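Esterase/lipase (Lactobacillus rhamnosus, PDB 4N5H) probably hydrolyses carboxylic esters, and may also transfer acyl groups, as a serine esterase of the alpha/beta-hydrolase fold. Local coordinates at residues T39-E44 with P131-D136; Q165-V170 with V218-F223. The protein carries 1 engineered substitution. All blocks are in the same frame, centred on the assembly; numbering follows the deposited sequence.

Interaction 1: T39-E44 with P131-D136; sequences TEYRYE and PQRGFD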
ATOM      1  N   THR A  39      -8.399 -17.170   0.081  1.00 11.75           N
ATOM      2  CA  THR A  39      -8.757 -16.628   1.382  1.00 12.05           C
ATOM      3  C   THR A  39     -10.237 -16.743   1.716  1.00 11.56           C
ATOM      4  O   THR A  39     -11.095 -16.785   0.801  1.00 11.05           O
ATOM      5  CB  THR A  39      -8.321 -15.151   1.509  1.00 12.66           C
ATOM      6  OG1 THR A  39      -8.880 -14.377   0.459  1.00 13.61           O
ATOM      7  CG2 THR A  39      -6.827 -15.040   1.481  1.00 14.74           C
ATOM      8  N   GLU A  40     -10.512 -16.661   3.027  1.00 11.36           N
ATOM      9  CA  GLU A  40     -11.879 -16.415   3.494  1.00 12.33           C
ATOM     10  C   GLU A  40     -12.897 -17.487   3.097  1.00 12.99           C
ATOM     11  O   GLU A  40     -14.050 -17.256   2.749  1.00 13.14           O
ATOM     12  CB  GLU A  40     -12.320 -14.986   3.000  1.00 12.11           C
ATOM     13  CG  GLU A  40     -13.500 -14.443   3.843  1.00 12.51           C
ATOM     14  CD  GLU A  40     -14.084 -13.179   3.204  1.00 16.51           C
ATOM     15  OE1 GLU A  40     -13.984 -12.948   1.951  1.00 17.50           O
ATOM     16  OE2 GLU A  40     -14.812 -12.431   3.934  1.00 18.83           O
ATOM     17  N   TYR A  41     -12.491 -18.751   3.163  1.00 10.89           N
ATOM     18  CA  TYR A  41     -13.445 -19.772   2.998  1.00 11.90           C
ATOM     19  C   TYR A  41     -14.238 -19.992   4.292  1.00 12.08           C
ATOM     20  O   TYR A  41     -13.651 -20.246   5.368  1.00 13.39           O
ATOM     21  CB  TYR A  41     -12.730 -21.078   2.740  1.00 11.59           C
ATOM     22  CG  TYR A  41     -12.059 -21.347   1.434  1.00 10.90           C
ATOM     23  CD1 TYR A  41     -10.659 -21.184   1.264  1.00 12.16           C
ATOM     24  CD2 TYR A  41     -12.777 -21.806   0.361  1.00 11.20           C
ATOM     25  CE1 TYR A  41     -10.034 -21.522   0.092  1.00 11.24           C
ATOM     26  CE2 TYR A  41     -12.142 -22.133  -0.822  1.00 10.81           C
ATOM     27  CZ  TYR A  41     -10.775 -22.035  -0.909  1.00 11.73           C
ATOM     28  OH  TYR A  41     -10.181 -22.462  -2.113  1.00 12.48           O
ATOM     29  N   ARG A  42     -15.578 -19.989   4.188  1.00 12.60           N
ATOM     30  CA  ARG A  42     -16.333 -20.391   5.357  1.00 11.82           C
ATOM     31  C   ARG A  42     -16.178 -21.890   5.528  1.00 12.38           C
ATOM     32  O   ARG A  42     -16.378 -22.658   4.597  1.00 14.18           O
ATOM     33  CB  ARG A  42     -17.825 -20.093   5.113  1.00 12.62           C
ATOM     34  CG  ARG A  42     -18.221 -18.649   5.181  1.00 14.16           C
ATOM     35  CD  ARG A  42     -19.685 -18.506   4.800  1.00 16.03           C
ATOM     36  NE  ARG A  42     -20.048 -17.123   4.879  1.00 17.03           N
ATOM     37  CZ  ARG A  42     -21.308 -16.687   4.779  1.00 18.81           C
ATOM     38  NH1 ARG A  42     -22.301 -17.554   4.714  1.00 19.38           N
ATOM     39  NH2 ARG A  42     -21.540 -15.369   4.917  1.00 18.91           N
ATOM     40  N   TYR A  43     -15.954 -22.342   6.750  1.00 13.21           N
ATOM     41  CA  TYR A  43     -15.898 -23.775   6.970  1.00 13.14           C
ATOM     42  C   TYR A  43     -17.181 -24.411   7.614  1.00 14.15           C
ATOM     43  O   TYR A  43     -17.210 -25.621   7.821  1.00 16.27           O
ATOM     44  CB  TYR A  43     -14.612 -24.212   7.749  1.00 12.77           C
ATOM     45  CG  TYR A  43     -14.319 -23.560   9.050  1.00 11.01           C
ATOM     46  CD1 TYR A  43     -15.115 -23.843  10.145  1.00 11.88           C
ATOM     47  CD2 TYR A  43     -13.273 -22.617   9.224  1.00 10.18           C
ATOM     48  CE1 TYR A  43     -14.815 -23.344  11.368  1.00 12.83           C
ATOM     49  CE2 TYR A  43     -13.012 -22.082  10.460  1.00 11.60           C
ATOM     50  CZ  TYR A  43     -13.768 -22.427  11.517  1.00 11.09           C
ATOM     51  OH  TYR A  43     -13.508 -21.826  12.784  1.00 13.13           O
ATOM     52  N   GLU A  44     -18.148 -23.556   7.865  1.00 15.54           N
ATOM     53  CA  GLU A  44     -19.468 -24.007   8.176  1.00 17.00           C
ATOM     54  C   GLU A  44     -20.513 -23.030   7.668  1.00 16.00           C
ATOM     55  O   GLU A  44     -20.188 -21.976   7.170  1.00 17.33           O
ATOM     56  CB  GLU A  44     -19.526 -24.385   9.651  1.00 20.65           C
ATOM     57  CG  GLU A  44     -19.314 -23.289  10.533  1.00 18.67           C
ATOM     58  CD  GLU A  44     -19.131 -23.753  12.046  1.00 22.87           C
ATOM     59  OE1 GLU A  44     -20.151 -23.659  12.771  1.00 19.04           O
ATOM     60  OE2 GLU A  44     -18.100 -24.215  12.546  1.00 20.54           O
ATOM     61  N   PRO A 131      -8.365 -32.338  -0.661  1.00 11.49           N
ATOM     62  CA  PRO A 131      -7.682 -33.105  -1.756  1.00 12.61           C
ATOM     63  C   PRO A 131      -7.942 -32.655  -3.160  1.00 14.37           C
ATOM     64  O   PRO A 131      -7.033 -32.689  -3.994  1.00 17.09           O
ATOM     65  CB  PRO A 131      -8.164 -34.531  -1.511  1.00 15.48           C
ATOM     66  CG  PRO A 131      -8.348 -34.596  -0.049  1.00 13.66           C
ATOM     67  CD  PRO A 131      -8.974 -33.224   0.316  1.00 13.52           C
ATOM     68  N   GLN A 132      -9.158 -32.230  -3.450  1.00 15.23           N
ATOM     69  CA  GLN A 132      -9.487 -31.751  -4.797  1.00 14.78           C
ATOM     70  C   GLN A 132      -8.699 -30.528  -5.206  1.00 17.06           C
ATOM     71  O   GLN A 132      -8.651 -30.235  -6.389  1.00 16.24           O
ATOM     72  CB  GLN A 132     -10.947 -31.548  -4.923  1.00 20.33           C
ATOM     73  CG  GLN A 132     -11.455 -30.382  -4.351  1.00 21.37           C
ATOM     74  CD  GLN A 132     -13.039 -30.394  -4.224  1.00 24.54           C
ATOM     75  OE1 GLN A 132     -13.512 -29.841  -3.300  1.00 22.37           O
ATOM     76  NE2 GLN A 132     -13.798 -31.001  -5.168  1.00 29.21           N
ATOM     77  N   ARG A 133      -8.117 -29.784  -4.220  1.00 15.07           N
ATOM     78  CA  ARG A 133      -7.367 -28.576  -4.536  1.00 14.77           C
ATOM     79  C   ARG A 133      -5.919 -28.621  -4.118  1.00 15.26           C
ATOM     80  O   ARG A 133      -5.212 -27.598  -4.082  1.00 16.64           O
ATOM     81  CB  ARG A 133      -8.115 -27.352  -3.960  1.00 13.16           C
ATOM     82  CG  ARG A 133      -8.066 -27.222  -2.489  1.00 13.90           C
ATOM     83  CD  ARG A 133      -9.202 -26.269  -1.946  1.00 14.17           C
ATOM     84  NE  ARG A 133     -10.512 -26.875  -2.156  1.00 14.40           N
ATOM     85  CZ  ARG A 133     -11.573 -26.313  -2.664  1.00 12.81           C
ATOM     86  NH1 ARG A 133     -11.617 -24.982  -2.912  1.00 12.28           N
ATOM     87  NH2 ARG A 133     -12.601 -27.066  -2.885  1.00 14.72           N
ATOM     88  N   GLY A 134      -5.375 -29.832  -3.893  1.00 13.73           N
ATOM     89  CA  GLY A 134      -3.959 -29.959  -3.640  1.00 16.36           C
ATOM     90  C   GLY A 134      -3.452 -30.477  -2.358  1.00 14.86           C
ATOM     91  O   GLY A 134      -2.222 -30.670  -2.195  1.00 15.61           O
ATOM     92  N   PHE A 135      -4.337 -30.775  -1.424  1.00 13.62           N
ATOM     93  CA  PHE A 135      -3.879 -31.261  -0.143  1.00 12.26           C
ATOM     94  C   PHE A 135      -3.756 -32.795  -0.113  1.00 13.47           C
ATOM     95  O   PHE A 135      -4.765 -33.522  -0.298  1.00 13.95           O
ATOM     96  CB  PHE A 135      -4.859 -30.852   0.981  1.00 13.19           C
ATOM     97  CG  PHE A 135      -4.775 -29.391   1.328  1.00 11.22           C
ATOM     98  CD1 PHE A 135      -5.251 -28.405   0.448  1.00 11.78           C
ATOM     99  CD2 PHE A 135      -4.096 -28.961   2.481  1.00 11.85           C
ATOM    100  CE1 PHE A 135      -5.080 -27.052   0.713  1.00 12.42           C
ATOM    101  CE2 PHE A 135      -3.860 -27.631   2.722  1.00 12.18           C
ATOM    102  CZ  PHE A 135      -4.368 -26.673   1.856  1.00 13.21           C
ATOM    103  N   ASP A 136      -2.543 -33.244   0.244  1.00 13.17           N
ATOM    104  CA  ASP A 136      -2.316 -34.641   0.541  1.00 13.26           C
ATOM    105  C   ASP A 136      -2.576 -34.880   1.969  1.00 13.18           C
ATOM    106  O   ASP A 136      -1.769 -34.433   2.835  1.00 13.84           O
ATOM    107  CB  ASP A 136      -0.880 -34.993   0.139  1.00 15.14           C
ATOM    108  CG  ASP A 136      -0.431 -36.358   0.652  1.00 20.82           C
ATOM    109  OD1 ASP A 136      -1.264 -37.167   1.127  1.00 17.61           O
ATOM    110  OD2 ASP A 136       0.790 -36.515   0.604  1.00 24.13           O
TER

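Interaction 2: Q165-V170 with V218-F223; sequences QELFGV and VDHLNF. Engineered in segment 218-223: Val218 (natural residue Ala).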
ATOM      1  N   GLN A 165     -13.732 -36.940  22.323  1.00 17.06           N
ATOM      2  CA  GLN A 165     -14.643 -36.490  21.250  1.00 17.23           C
ATOM      3  C   GLN A 165     -16.049 -36.248  21.807  1.00 19.94           C
ATOM      4  O   GLN A 165     -16.689 -35.264  21.462  1.00 18.07           O
ATOM      5  CB  GLN A 165     -14.705 -37.506  20.127  1.00 17.94           C
ATOM      6  CG  GLN A 165     -13.412 -37.574  19.322  1.00 16.79           C
ATOM      7  CD  GLN A 165     -13.212 -38.824  18.577  1.00 19.03           C
ATOM      8  OE1 GLN A 165     -14.186 -39.558  18.225  1.00 20.71           O
ATOM      9  NE2 GLN A 165     -11.961 -39.154  18.317  1.00 17.38           N
ATOM     10  N   GLU A 166     -16.549 -37.170  22.619  1.00 18.70           N
ATOM     11  CA  GLU A 166     -17.909 -36.958  23.180  1.00 20.30           C
ATOM     12  C   GLU A 166     -17.904 -35.761  24.075  1.00 19.92           C
ATOM     13  O   GLU A 166     -18.843 -34.940  24.019  1.00 21.03           O
ATOM     14  CB  GLU A 166     -18.300 -38.180  23.981  1.00 23.20           C
ATOM     15  CG  GLU A 166     -18.434 -39.371  23.047  1.00 26.89           C
ATOM     16  CD  GLU A 166     -19.823 -39.657  22.586  1.00 38.36           C
ATOM     17  OE1 GLU A 166     -20.735 -38.949  23.033  1.00 34.12           O
ATOM     18  OE2 GLU A 166     -20.000 -40.630  21.803  1.00 43.10           O
ATOM     19  N   LEU A 167     -16.898 -35.620  24.932  1.00 18.38           N
ATOM     20  CA  LEU A 167     -16.905 -34.484  25.892  0.50 19.19           C
ATOM     21  C   LEU A 167     -16.808 -33.111  25.177  1.00 19.85           C
ATOM     22  O   LEU A 167     -17.484 -32.142  25.577  1.00 18.98           O
ATOM     23  CB  LEU A 167     -15.804 -34.613  26.953  0.50 22.38           C
ATOM     24  CG  LEU A 167     -15.905 -35.644  28.083  0.50 25.30           C
ATOM     25  CD1 LEU A 167     -14.770 -35.326  29.066  0.50 25.55           C
ATOM     26  CD2 LEU A 167     -17.250 -35.668  28.814  0.50 28.00           C
ATOM     27  N   PHE A 168     -15.995 -33.035  24.120  1.00 17.91           N
ATOM     28  CA  PHE A 168     -15.854 -31.819  23.399  1.00 16.99           C
ATOM     29  C   PHE A 168     -16.883 -31.613  22.307  1.00 18.24           C
ATOM     30  O   PHE A 168     -16.853 -30.566  21.685  1.00 16.67           O
ATOM     31  CB  PHE A 168     -14.415 -31.703  22.842  1.00 17.22           C
ATOM     32  CG  PHE A 168     -13.414 -31.342  23.900  1.00 16.38           C
ATOM     33  CD1 PHE A 168     -12.752 -32.311  24.595  1.00 17.36           C
ATOM     34  CD2 PHE A 168     -13.128 -29.989  24.201  1.00 15.94           C
ATOM     35  CE1 PHE A 168     -11.833 -31.976  25.584  1.00 18.92           C
ATOM     36  CE2 PHE A 168     -12.134 -29.656  25.167  1.00 17.25           C
ATOM     37  CZ  PHE A 168     -11.526 -30.658  25.850  1.00 18.52           C
ATOM     38  N   GLY A 169     -17.753 -32.586  22.084  1.00 18.06           N
ATOM     39  CA  GLY A 169     -18.817 -32.462  21.082  1.00 18.61           C
ATOM     40  C   GLY A 169     -18.271 -32.395  19.663  1.00 17.93           C
ATOM     41  O   GLY A 169     -18.858 -31.672  18.861  1.00 18.02           O
ATOM     42  N   VAL A 170     -17.286 -33.230  19.340  1.00 15.36           N
ATOM     43  CA  VAL A 170     -16.712 -33.295  17.947  1.00 15.67           C
ATOM     44  C   VAL A 170     -16.668 -34.732  17.512  1.00 19.33           C
ATOM     45  O   VAL A 170     -16.826 -35.587  18.303  1.00 21.96           O
ATOM     46  CB  VAL A 170     -15.293 -32.654  17.871  1.00 15.42           C
ATOM     47  CG1 VAL A 170     -15.342 -31.220  18.292  1.00 15.87           C
ATOM     48  CG2 VAL A 170     -14.266 -33.352  18.745  1.00 16.75           C
ATOM     49  N   VAL A 218     -12.799 -27.892  32.910  1.00 15.71           N
ATOM     50  CA  VAL A 218     -11.762 -27.718  33.972  1.00 15.98           C
ATOM     51  C   VAL A 218     -10.918 -28.956  34.073  1.00 19.29           C
ATOM     52  O   VAL A 218      -9.663 -28.797  34.161  1.00 19.90           O
ATOM     53  CB  VAL A 218     -12.400 -27.320  35.363  1.00 17.95           C
ATOM     54  CG1 VAL A 218     -11.319 -27.389  36.473  1.00 21.59           C
ATOM     55  CG2 VAL A 218     -13.149 -25.997  35.307  1.00 18.68           C
ATOM     56  N   ASP A 219     -11.517 -30.158  33.996  1.00 17.54           N
ATOM     57  CA  ASP A 219     -10.815 -31.427  34.100  1.00 20.09           C
ATOM     58  C   ASP A 219     -10.090 -31.885  32.852  1.00 19.00           C
ATOM     59  O   ASP A 219      -9.396 -32.924  32.883  1.00 19.03           O
ATOM     60  CB  ASP A 219     -11.789 -32.571  34.551  1.00 24.49           C
ATOM     61  CG  ASP A 219     -12.329 -32.374  36.036  1.00 30.68           C
ATOM     62  OD1 ASP A 219     -11.803 -31.566  36.753  1.00 31.68           O
ATOM     63  OD2 ASP A 219     -13.378 -32.959  36.352  1.00 33.61           O
ATOM     64  N   HIS A 220     -10.207 -31.080  31.770  1.00 18.71           N
ATOM     65  CA  HIS A 220      -9.538 -31.433  30.512  1.00 17.41           C
ATOM     66  C   HIS A 220      -8.962 -30.161  29.799  1.00 19.29           C
ATOM     67  O   HIS A 220      -9.001 -30.127  28.566  1.00 19.75           O
ATOM     68  CB  HIS A 220     -10.514 -32.143  29.613  1.00 17.40           C
ATOM     69  CG  HIS A 220     -10.998 -33.417  30.147  1.00 21.00           C
ATOM     70  ND1 HIS A 220     -12.084 -33.492  31.010  1.00 20.20           N
ATOM     71  CD2 HIS A 220     -10.473 -34.659  30.102  1.00 24.20           C
ATOM     72  CE1 HIS A 220     -12.245 -34.747  31.394  1.00 23.40           C
ATOM     73  NE2 HIS A 220     -11.289 -35.473  30.861  1.00 24.74           N
ATOM     74  N   LEU A 221      -8.490 -29.202  30.578  1.00 18.92           N
ATOM     75  CA  LEU A 221      -7.940 -27.881  30.107  1.00 21.46           C
ATOM     76  C   LEU A 221      -6.439 -28.054  29.759  1.00 19.45           C
ATOM     77  O   LEU A 221      -5.933 -27.242  29.013  1.00 19.54           O
ATOM     78  CB  LEU A 221      -8.005 -26.819  31.211  1.00 25.72           C
ATOM     79  CG  LEU A 221      -9.106 -25.903  31.565  1.00 28.55           C
ATOM     80  CD1 LEU A 221      -8.484 -24.688  32.182  1.00 34.61           C
ATOM     81  CD2 LEU A 221      -9.949 -25.500  30.410  1.00 31.07           C
ATOM     82  N   ASN A 222      -5.763 -29.040  30.364  1.00 17.08           N
ATOM     83  CA  ASN A 222      -4.307 -29.188  30.300  1.00 16.74           C
ATOM     84  C   ASN A 222      -3.963 -30.395  29.501  1.00 16.60           C
ATOM     85  O   ASN A 222      -4.623 -31.438  29.541  1.00 16.36           O
ATOM     86  CB  ASN A 222      -3.723 -29.275  31.709  1.00 16.82           C
ATOM     87  CG  ASN A 222      -3.986 -28.047  32.532  1.00 20.11           C
ATOM     88  OD1 ASN A 222      -3.240 -27.082  32.494  1.00 20.90           O
ATOM     89  ND2 ASN A 222      -5.106 -28.055  33.277  1.00 21.05           N
ATOM     90  N   PHE A 223      -2.897 -30.325  28.711  1.00 14.93           N
ATOM     91  CA  PHE A 223      -2.439 -31.528  27.997  1.00 14.72           C
ATOM     92  C   PHE A 223      -2.259 -32.720  28.919  1.00 15.14           C
ATOM     93  O   PHE A 223      -2.539 -33.850  28.537  1.00 17.76           O
ATOM     94  CB  PHE A 223      -1.141 -31.209  27.226  1.00 16.55           C
ATOM     95  CG  PHE A 223      -0.590 -32.351  26.484  1.00 14.10           C
ATOM     96  CD1 PHE A 223      -1.116 -32.682  25.269  1.00 14.23           C
ATOM     97  CD2 PHE A 223       0.510 -33.033  26.957  1.00 16.06           C
ATOM     98  CE1 PHE A 223      -0.652 -33.757  24.539  1.00 15.67           C
ATOM     99  CE2 PHE A 223       1.024 -34.085  26.238  1.00 15.66           C
ATOM    100  CZ  PHE A 223       0.427 -34.448  25.024  1.00 16.63           C
TER

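Interaction 1: T39-E44 with P131-D136
Tyr41 and Arg133 make the whole of this contact, each losing 40 Å² to the other while their CA atoms stay 13.1 Å apart. The two side chains reach in from opposite directions, and Arg133 NH1 donates to Tyr41 OH over 3.0 Å. At the hydrogen the bond bends to 145°, but the hydroxyl lies at the guanidinium edge, close to its plane. Ring and guanidinium planes stand 84° apart, and Arg133 NH1 also comes within 3.6 Å of Tyr41 CE2, an oblique approach. The bend at chi3 (67°) turns the arginine's end, and Arg133 NH2 bonds to Gln132 OE1 (3.0 Å), the nitrogen standing above the amide's carbonyl plane.

The dense side is here: both residues are buried, the tyrosine on Leu55 and Trp125, the arginine on Leu55 and Tyr57, with Pro288 of the second subunit against both. On the loose side, Pro131 and Gln132 are exposed. Tyr41 OH also bonds to Glu38, Arg133 NE to the carbonyl of Phe129, and NH2 forms a salt bridge with Glu289 of the second subunit. Replacing Arg133 by alanine removes the guanidinium, which would probably cost that glutamate this salt bridge and open a gap beside the tyrosine hydroxyl. A buried guanidinium shared among these partners implies a polar link that joins strand 35-42, residues 131-134 and the subunit interface.

Interaction 2: Q165-V170 with V218-F223
In both Leu167 and His220 CG lies beside the backbone N, anti to the carbonyl carbon, and the leucine then runs on extended at chi2, -171°, which carries CD1 over a face of the imidazole. The two side chains cross at about a right angle. Leu167 CD1 comes to 3.5 Å from His220 CE1 and stands 3.9 Å from the ring centroid, 27° off the normal, which is the geometry of a CH-pi contact displaced toward the CE1 rim. Leu167 was modelled in two conformers, so this account holds for one of them.

Phe168 meets the same residue through its ring edge. Its CZ lies 3.7 Å from His220 O, with the oxygen near the ring plane, and 4.2 Å from His220 CB. That carbonyl oxygen is buried by the contact and has no polar partner in the model, so the aromatic C-H edge is what faces it. His220 ND1 bonds to the carbonyl of Ala216. Phe168 also touches Ile116 of helix 112-129 and Ile158 of helix 147-158.

Gly169 has positive phi and is the first residue to leave helical phi/psi, in a Schellman motif: Val170 N bonds to Gln165 O at 3.0 Å, and Gly169 N makes a weak bond to Glu166 O. The arrangement is thus a helix C-terminus packed against the loop between helices 215-218 and 223-226, on the helical layer of an alpha/beta hydrolase.

Overall arrangement
Interaction 1 closes in the sequence before interaction 2 opens; their centres lie 26 Å apart and their nearest atoms about 9 Å, without touching. Both touching residues of 39-44 with 131-136 are buried, helped by a second subunit, whereas 165-170 with 218-223 is only partly buried and meets no other chain of the assembly. The chemistry differs accordingly: a directional hydrogen bond from a charged donor beside strand 35-42 and the interface, against apolar and aromatic C-H contacts between a helix end and a loop, which cover 134 Å² rather than 80 Å². Helix 112-129 is common ground, since Tyr41 meets its Trp125 and Phe168 its Ile116.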